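Local coordinates for protein TRAP dicarboxylate transporter-DctP subunit (Desulfovibrio desulfuricans subsp. desulfuricans, PDB 4NHB) that binds sn-glycerol-3-phosphate and probably serves as the periplasmic solute-binding component of a TRAP transporter that takes the compound up, at residues A98-M103 / E132-K137; R141-F146 / W257-A262; A145-F150 / D268-V273; K183-S188 / E300-A305; I228-H233 / G289-P294. All coordinates share one frame; numbering follows the deposited sequence.

Interaction 1. Residues A98-M103 / E132-K137; sequences ALHPAM and EGFTEK
Both His-100 (chi1 180°) and Phe-134 (chi1 169°) hold CG anti to the backbone N, while Met-103 bends at chi2 (-57°) and chi3, so that its methyl curls onto the phenyl ring. There CE sits almost exactly on the ring normal, 3.7 Å from the centroid of Phe-134, a CH-pi contact over the face; SD lies obliquely to the same ring in a Met-aromatic contact. At the rim of this ring, in its plane, His-100 CB meets CD1 of Phe-134 at 3.7 Å. The imidazole of His-100 is itself covered on one face by CA of Phe-134. Lys-137, extended beyond CG, runs across the edge of the imidazole, and its NZ gives a weak hydrogen bond of 3.3 Å to His-100 ND1; on the way its CD touches Leu-99 O at 3.3 Å. This weak bond would be consistent with a neutral histidine whose ND1 carries no proton. A water bridges NE2 of His-100 and the carbonyl O of Glu-132. The histidine's stronger partner is Ile-130 O, on helix 125-131, so the loop after strand 89-92 is tied to two successive helices, while Met-103 and Phe-134 both pack on Thr-142 of strand 140-142.

Interaction 2. Residues R141-F146 / W257-A262; sequences RTLNAF and WIEEAA
In this periplasmic-binding-protein fold, the chain leaving strand 140-142 packs against the long helix 252-286, with Leu-143 and Asn-144 turned toward the helix. Leu-143 holds CG anti to its carbonyl carbon (chi1 -69°) and lies obliquely to Ile-258, its branch CD1 meeting CG2 of the isoleucine at 3.5 Å. Its CB rests against the methyl of Ala-262, CB to CB 3.7 Å, so that one leucine spans two residues a helical turn apart. The CD2 branch leans toward the aliphatic part of Glu-259. Beyond it, the guanidinium edge of Arg-141 faces the Glu-259 carboxylate, with NH2 and OE1 4.3 Å apart: opposite charges that probably attract but form no salt bridge.

Asn-144 takes the crowded first torsion (chi1 64°), CG between the backbone N and the carbonyl carbon, which swings its amide to the helix. Its OD1 accepts from the backbone N of Leu-240 in strand 235-243, so the buried side chain is gripped on both its polar atoms and its amide is kept from turning over. Between the backbones, a water donates to Leu-143 O and to Glu-259 O. The amide's other bond runs from Asn-144 ND2 to Ala-262 O, 2.9 Å long and nearly straight at 170°; the acceptor lies in the amide plane, whereas ND2 stands above the plane of the Ala-262 carbonyl.

Interaction 3. Residues A145-F150 / D268-V273; sequences AFPLGF and DVWAMV
Pro-147 is the centre of this strand-on-helix packing, in which strand 146-150, part of the central sheet of the solute-binding fold, runs at 27° to helix 268-273, their axes 7.1 Å apart. The pyrrolidine lies over one face of the Trp-270 indole: CD stands 3.4 Å from the centroid of the six-membered ring, a CH-pi contact, and CG reaches the same face above CE3. Pro-147 CG also meets CG2 of Val-273 at 3.8 Å, so it is wedged between indole and valine. Val-269, CG1 anti to its backbone N, sends that methyl to Phe-146 CD1 (3.8 Å) and against Pro-147 O. This buried carbonyl oxygen has no hydrogen-bonding partner in the model. Gly-149 lets the strand come near Val-273, whose CG1 lies 4.0 Å from its CA. Leu-148 points away from the helix, and its side chain touches Lys-37 and His-238 of the ligand site, while Leu-115 of helix 115-122 touches both Pro-147 and Trp-270. At the polar edge, Trp-270 NE1 donates to Ala-145 O at 2.9 Å; the bond is bent, 134° at the hydrogen, because the oxygen lies 30° out of the indole plane, yet NE1 approaches in the carbonyl plane, on a lone pair.

Interaction 4. Residues K183-S188 / E300-A305; sequences KECGIS and EHLVNA
His-301, with CG anti to its backbone N (chi1 173°), reaches from helix 296-308 across to the end of helix 176-184. Its NE2 donates to Cys-185 O at 2.9 Å, in a nearly straight bond of 166°. As the donor of this bond, NE2 carries the proton. The oxygen lies at the edge of the imidazole and in its plane, but the donor stands well above the plane of the Cys-185 carbonyl and so uses no lone pair direction. The acceptor belongs to the last turn before Gly-186, whose positive phi closes a Schellman motif and turns the chain away from the helix.

Cys-185 holds SG anti to its carbonyl carbon (chi1 -77°), which lays the sulfur against two apolar groups of the facing helix: the CD2 branch of Leu-302 and the methyl of Ala-305, each 3.7 Å from it. Leu-302, also with CG anti to its carbonyl carbon, presents CD2 at the end of its chain. Apart from the hydrogen bond, the closest approach is that of the Ala-305 methyl, CB 3.4 Å from Glu-184 O and 3.9 Å from Glu-184 CB. Glu-184 bends at chi2, and its OE1 forms a salt bridge with Arg-308, one turn further along helix 296-308. The contact thus joins the C-terminal end of helix 176-184 to the flank of helix 296-308, while Leu-302 and Ile-187 both pack on Phe-153 of strand 146-155.

Interaction 5. Residues I228-H233 / G289-P294; sequences ISLSGH and GNIHEP
Two short parallel strands, 227-229 and 290-292, pair here at the edge of the mixed central sheet of the solute-binding fold, joining the chain just past the long helix 252-286 to the sheet. Three backbone hydrogen bonds hold them together. Ile-228 N donates to Asn-290 O at 2.8 Å, approaching in the carbonyl plane. His-292 N returns a bond of 2.7 Å to Ile-228 O, nearly along the C=O axis. Leu-230 N donates to His-292 O at 3.2 Å, from above the carbonyl plane. Ile-228 thus bonds with both its N and its O to the residues flanking Ile-291, the regular parallel pattern.

Ile-228 and Ile-291 share one face of the sheet, and both pack on helix 252-286, the former on Ile-284, the latter on Lys-281 and Leu-285. Leu-230, with CG anti to its carbonyl carbon (chi1 -61°), crosses Ile-291 obliquely and sets CG 3.7 Å from Ile-291 CG2. On the other face Ser-229 lies beside His-292, whose first torsion (chi1 -57°) also places CG anti to the carbonyl carbon. The hydroxyl OG comes in at the imidazole edge, in the ring plane, 3.3 Å from His-292 CB, while the ring's NE2 is hydrogen-bonded to Glu-227. Past the paired residues the chains stay in contact, for Pro-294 CD lies 2.9 Å from Leu-230 O.

Overall arrangement
Interaction 3 lies nearest the bound sn-glycerol-3-phosphate, with the side chain of Leu-148 about 5 Å from the ligand. It shares Ala-145 and Phe-146 with interaction 2, whose centre is 14 Å away, and both lean on helix 252-286. Interaction 1 joins interaction 2 through Thr-142, whose OG1 is 3.2 Å from Phe-134 CE2; its own Met-103 side chain lies about 9 Å from the ligand. At the far end, interactions 4 and 5 have centres 15 Å apart and touch where Leu-302 CD1 meets Ser-231 OG. Interaction 5 also meets interaction 3, at Phe-150 CD1 and Gly-232 O, 3.4 Å apart, and lies across the chain's centre from interactions 1 and 2.

Interaction 1. Residues A98-M103 / E132-K137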
# COMPACT_ATOMS: atom_id res chain seq x y z
N ALA A 98 -7.43 3.37 10.29
CA ALA A 98 -7.79 3.27 11.70
C ALA A 98 -8.10 4.63 12.29
O ALA A 98 -8.84 4.74 13.27
CB ALA A 98 -6.64 2.64 12.53
N LEU A 99 -7.47 5.64 11.70
CA LEU A 99 -7.61 7.02 12.10
C LEU A 99 -8.60 7.83 11.28
O LEU A 99 -8.96 8.94 11.66
CB LEU A 99 -6.28 7.70 11.94
CG LEU A 99 -5.09 6.93 12.50
CD1 LEU A 99 -3.82 7.63 12.15
CD2 LEU A 99 -5.24 6.81 13.97
N HIS A 100 -8.98 7.30 10.12
CA HIS A 100 -9.78 8.08 9.18
C HIS A 100 -10.30 7.11 8.14
O HIS A 100 -9.58 6.72 7.21
CB HIS A 100 -8.94 9.20 8.56
CG HIS A 100 -9.69 10.04 7.57
ND1 HIS A 100 -10.84 10.73 7.88
CD2 HIS A 100 -9.44 10.31 6.26
CE1 HIS A 100 -11.26 11.39 6.83
NE2 HIS A 100 -10.43 11.15 5.83
N PRO A 101 -11.55 6.68 8.33
CA PRO A 101 -12.10 5.63 7.46
C PRO A 101 -11.91 5.86 5.97
O PRO A 101 -11.74 4.87 5.26
CB PRO A 101 -13.57 5.62 7.86
CG PRO A 101 -13.52 5.94 9.35
CD PRO A 101 -12.37 6.89 9.53
N ALA A 102 -11.92 7.09 5.49
CA ALA A 102 -11.88 7.32 4.06
C ALA A 102 -10.55 6.82 3.48
O ALA A 102 -10.50 6.42 2.30
CB ALA A 102 -12.07 8.80 3.72
N MET A 103 -9.50 6.80 4.29
CA MET A 103 -8.17 6.32 3.82
C MET A 103 -8.27 4.92 3.26
O MET A 103 -7.51 4.55 2.35
CB MET A 103 -7.14 6.37 4.94
CG MET A 103 -6.90 7.74 5.51
SD MET A 103 -6.39 8.93 4.27
CE MET A 103 -4.63 9.09 4.55
N GLU A 132 -9.20 14.89 2.79
CA GLU A 132 -9.84 15.98 3.52
C GLU A 132 -10.13 15.60 4.95
O GLU A 132 -10.85 14.64 5.20
CB GLU A 132 -11.17 16.38 2.86
CG GLU A 132 -11.09 17.67 2.10
CD GLU A 132 -10.63 18.80 2.97
OE1 GLU A 132 -10.97 18.79 4.18
OE2 GLU A 132 -9.91 19.68 2.45
N GLY A 133 -9.61 16.37 5.89
CA GLY A 133 -9.91 16.11 7.29
C GLY A 133 -8.96 15.12 7.96
O GLY A 133 -8.96 15.01 9.18
N PHE A 134 -8.14 14.41 7.19
CA PHE A 134 -7.26 13.40 7.77
C PHE A 134 -6.28 13.99 8.79
O PHE A 134 -6.07 13.44 9.87
CB PHE A 134 -6.46 12.70 6.67
CG PHE A 134 -5.37 11.84 7.18
CD1 PHE A 134 -5.65 10.67 7.84
CD2 PHE A 134 -4.05 12.18 6.98
CE1 PHE A 134 -4.65 9.89 8.33
CE2 PHE A 134 -3.03 11.37 7.46
CZ PHE A 134 -3.33 10.24 8.12
N THR A 135 -5.67 15.09 8.42
CA THR A 135 -4.60 15.65 9.24
C THR A 135 -5.13 16.14 10.59
O THR A 135 -4.45 16.06 11.60
CB THR A 135 -3.93 16.85 8.56
OG1 THR A 135 -3.28 16.43 7.36
CG2 THR A 135 -2.90 17.46 9.49
N GLU A 136 -6.35 16.67 10.57
CA GLU A 136 -7.01 17.12 11.79
C GLU A 136 -7.22 15.96 12.74
O GLU A 136 -7.10 16.13 13.95
CB GLU A 136 -8.37 17.74 11.44
CG GLU A 136 -8.25 19.10 10.75
CD GLU A 136 -8.39 19.03 9.23
OE1 GLU A 136 -7.78 18.14 8.56
OE2 GLU A 136 -9.16 19.88 8.73
N LYS A 137 -7.55 14.80 12.19
CA LYS A 137 -7.77 13.60 13.00
C LYS A 137 -6.48 12.91 13.47
O LYS A 137 -6.47 12.22 14.51
CB LYS A 137 -8.59 12.58 12.21
CG LYS A 137 -10.02 12.96 11.92
CD LYS A 137 -10.82 11.71 11.61
CE LYS A 137 -12.02 12.00 10.72
NZ LYS A 137 -12.84 10.77 10.51
O HOH W 1 -12.20 12.68 3.81

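Interaction 2. Residues R141-F146 / W257-A262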
# COMPACT_ATOMS: atom_id res chain seq x y z
N ARG A 141 0.39 14.46 7.88
CA ARG A 141 0.13 15.04 6.58
C ARG A 141 0.55 14.00 5.57
O ARG A 141 1.67 13.52 5.61
CB ARG A 141 0.97 16.28 6.43
CG ARG A 141 0.72 17.16 5.23
CD ARG A 141 1.57 18.42 5.46
NE ARG A 141 1.35 19.50 4.51
CZ ARG A 141 0.56 20.54 4.73
NH1 ARG A 141 -0.12 20.65 5.86
NH2 ARG A 141 0.43 21.47 3.80
N THR A 142 -0.37 13.67 4.67
CA THR A 142 -0.09 12.71 3.62
C THR A 142 0.59 13.40 2.43
O THR A 142 -0.02 14.25 1.78
CB THR A 142 -1.43 12.11 3.18
OG1 THR A 142 -2.15 11.67 4.36
CG2 THR A 142 -1.23 10.94 2.23
N LEU A 143 1.85 13.07 2.14
CA LEU A 143 2.61 13.85 1.16
C LEU A 143 2.50 13.35 -0.28
O LEU A 143 2.81 14.07 -1.23
CB LEU A 143 4.09 13.90 1.55
CG LEU A 143 4.48 14.71 2.80
CD1 LEU A 143 5.97 14.51 3.15
CD2 LEU A 143 4.17 16.20 2.61
N ASN A 144 2.12 12.09 -0.46
CA ASN A 144 2.00 11.57 -1.80
C ASN A 144 1.17 10.30 -1.81
O ASN A 144 0.62 9.90 -0.77
CB ASN A 144 3.41 11.36 -2.40
CG ASN A 144 4.24 10.29 -1.68
OD1 ASN A 144 3.75 9.56 -0.82
ND2 ASN A 144 5.53 10.26 -2.00
N ALA A 145 1.06 9.67 -2.97
CA ALA A 145 0.44 8.35 -3.13
C ALA A 145 1.17 7.61 -4.26
O ALA A 145 1.52 8.20 -5.26
CB ALA A 145 -1.00 8.49 -3.43
N PHE A 146 1.44 6.32 -4.08
CA PHE A 146 2.19 5.61 -5.08
C PHE A 146 1.84 4.14 -4.93
O PHE A 146 1.40 3.69 -3.86
CB PHE A 146 3.69 5.88 -4.94
CG PHE A 146 4.27 5.54 -3.58
CD1 PHE A 146 4.65 4.25 -3.26
CD2 PHE A 146 4.42 6.52 -2.60
CE1 PHE A 146 5.18 3.95 -2.00
CE2 PHE A 146 4.95 6.22 -1.35
CZ PHE A 146 5.32 4.94 -1.05
N TRP A 257 10.64 21.90 -0.47
CA TRP A 257 11.58 20.84 -0.80
C TRP A 257 11.10 19.43 -0.40
O TRP A 257 11.34 18.47 -1.13
CB TRP A 257 12.89 21.06 -0.10
CG TRP A 257 13.60 22.29 -0.44
CD1 TRP A 257 13.51 23.00 -1.59
CD2 TRP A 257 14.56 22.96 0.38
NE1 TRP A 257 14.34 24.09 -1.54
CE2 TRP A 257 15.00 24.08 -0.34
CE3 TRP A 257 15.08 22.72 1.65
CZ2 TRP A 257 15.95 24.97 0.18
CZ3 TRP A 257 16.01 23.59 2.17
CH2 TRP A 257 16.44 24.70 1.43
N ILE A 258 10.52 19.32 0.79
CA ILE A 258 9.94 18.05 1.28
C ILE A 258 8.85 17.59 0.31
O ILE A 258 8.85 16.46 -0.16
CB ILE A 258 9.35 18.22 2.69
CG1 ILE A 258 10.47 18.29 3.72
CG2 ILE A 258 8.44 17.05 3.05
CD1 ILE A 258 9.97 18.51 5.13
N GLU A 259 7.92 18.51 0.00
CA GLU A 259 6.84 18.27 -0.94
C GLU A 259 7.31 17.87 -2.35
O GLU A 259 6.75 16.98 -2.97
CB GLU A 259 5.99 19.53 -1.04
CG GLU A 259 5.00 19.74 0.12
CD GLU A 259 4.53 21.19 0.17
OE1 GLU A 259 3.56 21.47 0.89
OE2 GLU A 259 5.11 22.05 -0.54
N GLU A 260 8.31 18.57 -2.86
CA GLU A 260 8.87 18.24 -4.16
C GLU A 260 9.55 16.87 -4.15
O GLU A 260 9.38 16.06 -5.07
CB GLU A 260 9.87 19.31 -4.61
N ALA A 261 10.35 16.62 -3.12
CA ALA A 261 10.98 15.30 -2.96
C ALA A 261 9.94 14.17 -2.87
O ALA A 261 10.11 13.12 -3.48
CB ALA A 261 11.89 15.28 -1.77
N ALA A 262 8.83 14.41 -2.17
CA ALA A 262 7.76 13.39 -2.10
C ALA A 262 7.12 13.19 -3.46
O ALA A 262 6.83 12.05 -3.85
CB ALA A 262 6.71 13.76 -1.08
O HOH W 2 4.13 16.61 -1.46

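Interaction 3. Residues A145-F150 / D268-V273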
# COMPACT_ATOMS: atom_id res chain seq x y z
N ALA A 145 1.06 9.67 -2.97
CA ALA A 145 0.44 8.35 -3.13
C ALA A 145 1.17 7.61 -4.26
O ALA A 145 1.52 8.20 -5.26
CB ALA A 145 -1.00 8.49 -3.43
N PHE A 146 1.44 6.32 -4.08
CA PHE A 146 2.19 5.61 -5.08
C PHE A 146 1.84 4.14 -4.93
O PHE A 146 1.40 3.69 -3.86
CB PHE A 146 3.69 5.88 -4.94
CG PHE A 146 4.27 5.54 -3.58
CD1 PHE A 146 4.65 4.25 -3.26
CD2 PHE A 146 4.42 6.52 -2.60
CE1 PHE A 146 5.18 3.95 -2.00
CE2 PHE A 146 4.95 6.22 -1.35
CZ PHE A 146 5.32 4.94 -1.05
N PRO A 147 2.01 3.38 -6.00
CA PRO A 147 1.53 2.00 -5.89
C PRO A 147 2.62 1.03 -5.39
O PRO A 147 3.82 1.24 -5.61
CB PRO A 147 1.20 1.65 -7.33
CG PRO A 147 2.23 2.45 -8.15
CD PRO A 147 2.41 3.74 -7.37
N LEU A 148 2.17 -0.07 -4.79
CA LEU A 148 3.01 -1.25 -4.57
C LEU A 148 2.63 -2.35 -5.56
O LEU A 148 3.41 -3.27 -5.81
CB LEU A 148 2.91 -1.74 -3.10
CG LEU A 148 3.84 -1.09 -2.04
CD1 LEU A 148 3.78 0.40 -2.01
CD2 LEU A 148 3.63 -1.66 -0.64
N GLY A 149 1.44 -2.22 -6.15
CA GLY A 149 1.01 -3.11 -7.19
C GLY A 149 -0.30 -3.81 -6.90
O GLY A 149 -0.72 -3.91 -5.75
N PHE A 150 -0.94 -4.31 -7.95
CA PHE A 150 -2.13 -5.09 -7.83
C PHE A 150 -1.90 -6.39 -7.06
O PHE A 150 -0.86 -7.02 -7.21
CB PHE A 150 -2.71 -5.39 -9.22
CG PHE A 150 -3.44 -4.20 -9.84
CD1 PHE A 150 -4.75 -3.89 -9.47
CD2 PHE A 150 -2.79 -3.39 -10.75
CE1 PHE A 150 -5.42 -2.79 -10.03
CE2 PHE A 150 -3.45 -2.27 -11.32
CZ PHE A 150 -4.75 -1.98 -10.96
N ASP A 268 8.55 8.41 -9.51
CA ASP A 268 9.50 7.36 -9.87
C ASP A 268 8.89 5.98 -9.66
O ASP A 268 9.03 5.08 -10.48
CB ASP A 268 10.75 7.49 -9.00
CG ASP A 268 11.64 8.68 -9.41
OD1 ASP A 268 11.43 9.27 -10.47
OD2 ASP A 268 12.55 9.02 -8.63
N VAL A 269 8.19 5.82 -8.53
CA VAL A 269 7.61 4.51 -8.17
C VAL A 269 6.46 4.14 -9.13
O VAL A 269 6.36 2.97 -9.59
CB VAL A 269 7.11 4.50 -6.74
CG1 VAL A 269 6.40 3.20 -6.45
CG2 VAL A 269 8.27 4.74 -5.73
N TRP A 270 5.59 5.12 -9.43
CA TRP A 270 4.49 4.89 -10.40
C TRP A 270 5.08 4.33 -11.68
O TRP A 270 4.51 3.47 -12.34
CB TRP A 270 3.73 6.16 -10.79
CG TRP A 270 2.73 6.58 -9.79
CD1 TRP A 270 2.85 7.60 -8.90
CD2 TRP A 270 1.44 6.00 -9.59
NE1 TRP A 270 1.71 7.68 -8.12
CE2 TRP A 270 0.83 6.71 -8.52
CE3 TRP A 270 0.75 4.95 -10.19
CZ2 TRP A 270 -0.44 6.39 -8.04
CZ3 TRP A 270 -0.51 4.64 -9.72
CH2 TRP A 270 -1.10 5.36 -8.65
N ALA A 271 6.23 4.89 -12.05
CA ALA A 271 6.88 4.52 -13.30
C ALA A 271 7.66 3.22 -13.26
O ALA A 271 8.06 2.76 -14.31
CB ALA A 271 7.77 5.66 -13.79
N MET A 272 7.87 2.59 -12.09
CA MET A 272 8.63 1.35 -12.06
C MET A 272 7.84 0.08 -11.78
O MET A 272 8.33 -1.00 -12.00
CB MET A 272 9.78 1.42 -11.07
CG MET A 272 9.38 1.61 -9.66
SD MET A 272 10.80 1.81 -8.58
CE MET A 272 11.42 3.43 -8.99
N VAL A 273 6.61 0.19 -11.31
CA VAL A 273 5.88 -0.98 -10.86
C VAL A 273 5.45 -1.84 -12.04
O VAL A 273 5.63 -3.03 -12.01
CB VAL A 273 4.65 -0.58 -10.02
CG1 VAL A 273 3.74 -1.78 -9.81
CG2 VAL A 273 5.11 -0.03 -8.71

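Interaction 4. Residues K183-S188 / E300-A305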
# COMPACT_ATOMS: atom_id res chain seq x y z
N LYS A 183 -14.10 -12.11 3.64
CA LYS A 183 -15.41 -12.70 3.91
C LYS A 183 -16.24 -12.77 2.64
O LYS A 183 -16.73 -13.85 2.27
CB LYS A 183 -16.16 -11.88 4.95
CG LYS A 183 -15.27 -11.49 6.10
CD LYS A 183 -15.90 -11.66 7.43
CE LYS A 183 -15.11 -10.94 8.47
NZ LYS A 183 -15.79 -10.85 9.79
N GLU A 184 -16.38 -11.63 1.96
CA GLU A 184 -17.25 -11.57 0.80
C GLU A 184 -16.77 -12.57 -0.23
O GLU A 184 -17.55 -12.99 -1.09
CB GLU A 184 -17.25 -10.16 0.19
CG GLU A 184 -17.97 -9.10 1.00
CD GLU A 184 -19.46 -9.34 1.09
OE1 GLU A 184 -19.96 -10.31 0.45
OE2 GLU A 184 -20.12 -8.59 1.84
N CYS A 185 -15.50 -12.96 -0.17
CA CYS A 185 -14.93 -13.89 -1.15
C CYS A 185 -15.13 -15.36 -0.73
O CYS A 185 -14.74 -16.31 -1.45
CB CYS A 185 -13.44 -13.62 -1.32
SG CYS A 185 -13.06 -12.20 -2.30
N GLY A 186 -15.71 -15.53 0.44
CA GLY A 186 -15.84 -16.86 1.04
C GLY A 186 -14.51 -17.38 1.57
O GLY A 186 -14.35 -18.58 1.73
N ILE A 187 -13.56 -16.47 1.83
CA ILE A 187 -12.23 -16.85 2.28
C ILE A 187 -12.15 -16.89 3.82
O ILE A 187 -12.65 -16.00 4.50
CB ILE A 187 -11.18 -15.84 1.75
CG1 ILE A 187 -10.98 -16.03 0.24
CG2 ILE A 187 -9.86 -16.00 2.49
CD1 ILE A 187 -10.31 -14.81 -0.49
N SER A 188 -11.49 -17.90 4.37
CA SER A 188 -11.25 -17.99 5.80
C SER A 188 -10.00 -17.20 6.13
O SER A 188 -8.91 -17.75 6.04
CB SER A 188 -11.00 -19.43 6.23
OG SER A 188 -12.14 -20.24 6.05
N GLU A 300 -15.98 -13.82 -11.75
CA GLU A 300 -17.27 -13.21 -11.45
C GLU A 300 -17.54 -13.11 -9.96
O GLU A 300 -18.16 -12.15 -9.45
CB GLU A 300 -18.39 -14.04 -12.09
CG GLU A 300 -18.99 -13.42 -13.32
CD GLU A 300 -19.92 -14.36 -14.03
OE1 GLU A 300 -20.68 -15.07 -13.33
OE2 GLU A 300 -19.88 -14.40 -15.28
N HIS A 301 -17.10 -14.16 -9.29
CA HIS A 301 -17.27 -14.30 -7.85
C HIS A 301 -16.47 -13.23 -7.10
O HIS A 301 -16.93 -12.69 -6.09
CB HIS A 301 -16.79 -15.70 -7.47
CG HIS A 301 -16.76 -15.95 -6.00
ND1 HIS A 301 -17.90 -15.99 -5.23
CD2 HIS A 301 -15.72 -16.14 -5.15
CE1 HIS A 301 -17.57 -16.21 -3.97
NE2 HIS A 301 -16.26 -16.30 -3.89
N LEU A 302 -15.28 -12.92 -7.61
CA LEU A 302 -14.42 -11.89 -7.02
C LEU A 302 -14.96 -10.47 -7.32
O LEU A 302 -15.01 -9.61 -6.45
CB LEU A 302 -13.00 -12.02 -7.56
CG LEU A 302 -12.24 -13.27 -7.07
CD1 LEU A 302 -11.08 -13.61 -8.00
CD2 LEU A 302 -11.74 -13.08 -5.66
N VAL A 303 -15.36 -10.23 -8.56
CA VAL A 303 -15.92 -8.92 -8.87
C VAL A 303 -17.10 -8.63 -7.95
O VAL A 303 -17.12 -7.58 -7.28
CB VAL A 303 -16.35 -8.80 -10.33
CG1 VAL A 303 -16.76 -7.38 -10.63
CG2 VAL A 303 -15.23 -9.19 -11.25
N ASN A 304 -18.07 -9.56 -7.89
CA ASN A 304 -19.25 -9.34 -7.04
C ASN A 304 -18.87 -9.13 -5.60
O ASN A 304 -19.36 -8.23 -4.93
CB ASN A 304 -20.22 -10.51 -7.15
CG ASN A 304 -20.64 -10.76 -8.57
OD1 ASN A 304 -20.51 -9.88 -9.42
ND2 ASN A 304 -21.14 -11.96 -8.84
N ALA A 305 -17.96 -9.98 -5.11
CA ALA A 305 -17.44 -9.83 -3.77
C ALA A 305 -16.91 -8.42 -3.58
O ALA A 305 -17.22 -7.77 -2.59
CB ALA A 305 -16.34 -10.87 -3.52

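Interaction 5. Residues I228-H233 / G289-P294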
# COMPACT_ATOMS: atom_id res chain seq x y z
N ILE A 228 0.34 -18.98 -8.27
CA ILE A 228 -0.20 -17.63 -8.22
C ILE A 228 -1.38 -17.51 -9.17
O ILE A 228 -1.31 -17.98 -10.32
CB ILE A 228 0.85 -16.60 -8.61
CG1 ILE A 228 1.83 -16.35 -7.45
CG2 ILE A 228 0.15 -15.27 -8.93
CD1 ILE A 228 2.74 -17.52 -7.11
N SER A 229 -2.47 -16.92 -8.70
CA SER A 229 -3.59 -16.63 -9.60
C SER A 229 -3.77 -15.12 -9.72
O SER A 229 -3.89 -14.41 -8.73
CB SER A 229 -4.90 -17.31 -9.16
OG SER A 229 -4.88 -18.72 -9.39
N LEU A 230 -3.73 -14.63 -10.95
CA LEU A 230 -3.88 -13.21 -11.21
C LEU A 230 -5.30 -12.82 -10.98
O LEU A 230 -6.21 -13.40 -11.56
CB LEU A 230 -3.44 -12.90 -12.63
CG LEU A 230 -1.98 -13.26 -12.86
CD1 LEU A 230 -1.54 -12.88 -14.26
CD2 LEU A 230 -1.08 -12.62 -11.83
N SER A 231 -5.52 -11.87 -10.09
CA SER A 231 -6.82 -11.30 -9.85
C SER A 231 -6.79 -9.76 -9.92
O SER A 231 -7.51 -9.15 -10.72
CB SER A 231 -7.25 -11.80 -8.49
OG SER A 231 -8.35 -11.11 -7.95
N GLY A 232 -5.97 -9.13 -9.09
CA GLY A 232 -5.81 -7.69 -9.11
C GLY A 232 -7.04 -7.01 -8.57
O GLY A 232 -7.41 -5.95 -9.02
N HIS A 233 -7.67 -7.66 -7.59
CA HIS A 233 -8.88 -7.18 -6.96
C HIS A 233 -8.69 -5.90 -6.18
O HIS A 233 -9.64 -5.14 -5.97
CB HIS A 233 -9.40 -8.25 -6.03
CG HIS A 233 -8.31 -8.92 -5.25
ND1 HIS A 233 -7.50 -9.89 -5.79
CD2 HIS A 233 -7.92 -8.77 -3.96
CE1 HIS A 233 -6.64 -10.31 -4.87
NE2 HIS A 233 -6.86 -9.64 -3.76
N GLY A 289 7.33 -21.86 -10.34
CA GLY A 289 6.06 -21.24 -9.98
C GLY A 289 5.06 -21.42 -11.11
O GLY A 289 5.44 -21.58 -12.28
N ASN A 290 3.77 -21.37 -10.78
CA ASN A 290 2.73 -21.38 -11.79
C ASN A 290 1.87 -20.12 -11.72
O ASN A 290 1.64 -19.56 -10.64
CB ASN A 290 1.86 -22.62 -11.61
CG ASN A 290 2.60 -23.92 -11.95
OD1 ASN A 290 3.78 -23.91 -12.33
ND2 ASN A 290 1.90 -25.06 -11.81
N ILE A 291 1.39 -19.67 -12.87
CA ILE A 291 0.45 -18.58 -12.90
C ILE A 291 -0.84 -19.07 -13.51
O ILE A 291 -0.84 -19.66 -14.57
CB ILE A 291 0.98 -17.37 -13.71
CG1 ILE A 291 2.24 -16.84 -13.02
CG2 ILE A 291 -0.10 -16.31 -13.82
CD1 ILE A 291 2.98 -15.74 -13.79
N HIS A 292 -1.94 -18.79 -12.83
CA HIS A 292 -3.23 -19.27 -13.25
C HIS A 292 -4.14 -18.11 -13.55
O HIS A 292 -3.87 -16.97 -13.16
CB HIS A 292 -3.85 -20.13 -12.15
CG HIS A 292 -3.00 -21.29 -11.75
ND1 HIS A 292 -2.53 -22.22 -12.65
CD2 HIS A 292 -2.54 -21.67 -10.54
CE1 HIS A 292 -1.81 -23.12 -12.01
NE2 HIS A 292 -1.80 -22.81 -10.72
N GLU A 293 -5.22 -18.44 -14.23
CA GLU A 293 -6.23 -17.48 -14.62
C GLU A 293 -7.54 -17.90 -13.96
O GLU A 293 -8.09 -18.97 -14.26
CB GLU A 293 -6.38 -17.48 -16.16
CG GLU A 293 -7.27 -16.35 -16.66
CD GLU A 293 -6.51 -15.04 -16.81
OE1 GLU A 293 -6.30 -14.34 -15.79
OE2 GLU A 293 -6.12 -14.72 -17.96
N PRO A 294 -8.05 -17.07 -13.05
CA PRO A 294 -9.32 -17.55 -12.52
C PRO A 294 -10.23 -17.93 -13.69
O PRO A 294 -9.99 -17.55 -14.85
CB PRO A 294 -9.88 -16.34 -11.77
CG PRO A 294 -8.71 -15.50 -11.46
CD PRO A 294 -7.72 -15.72 -12.57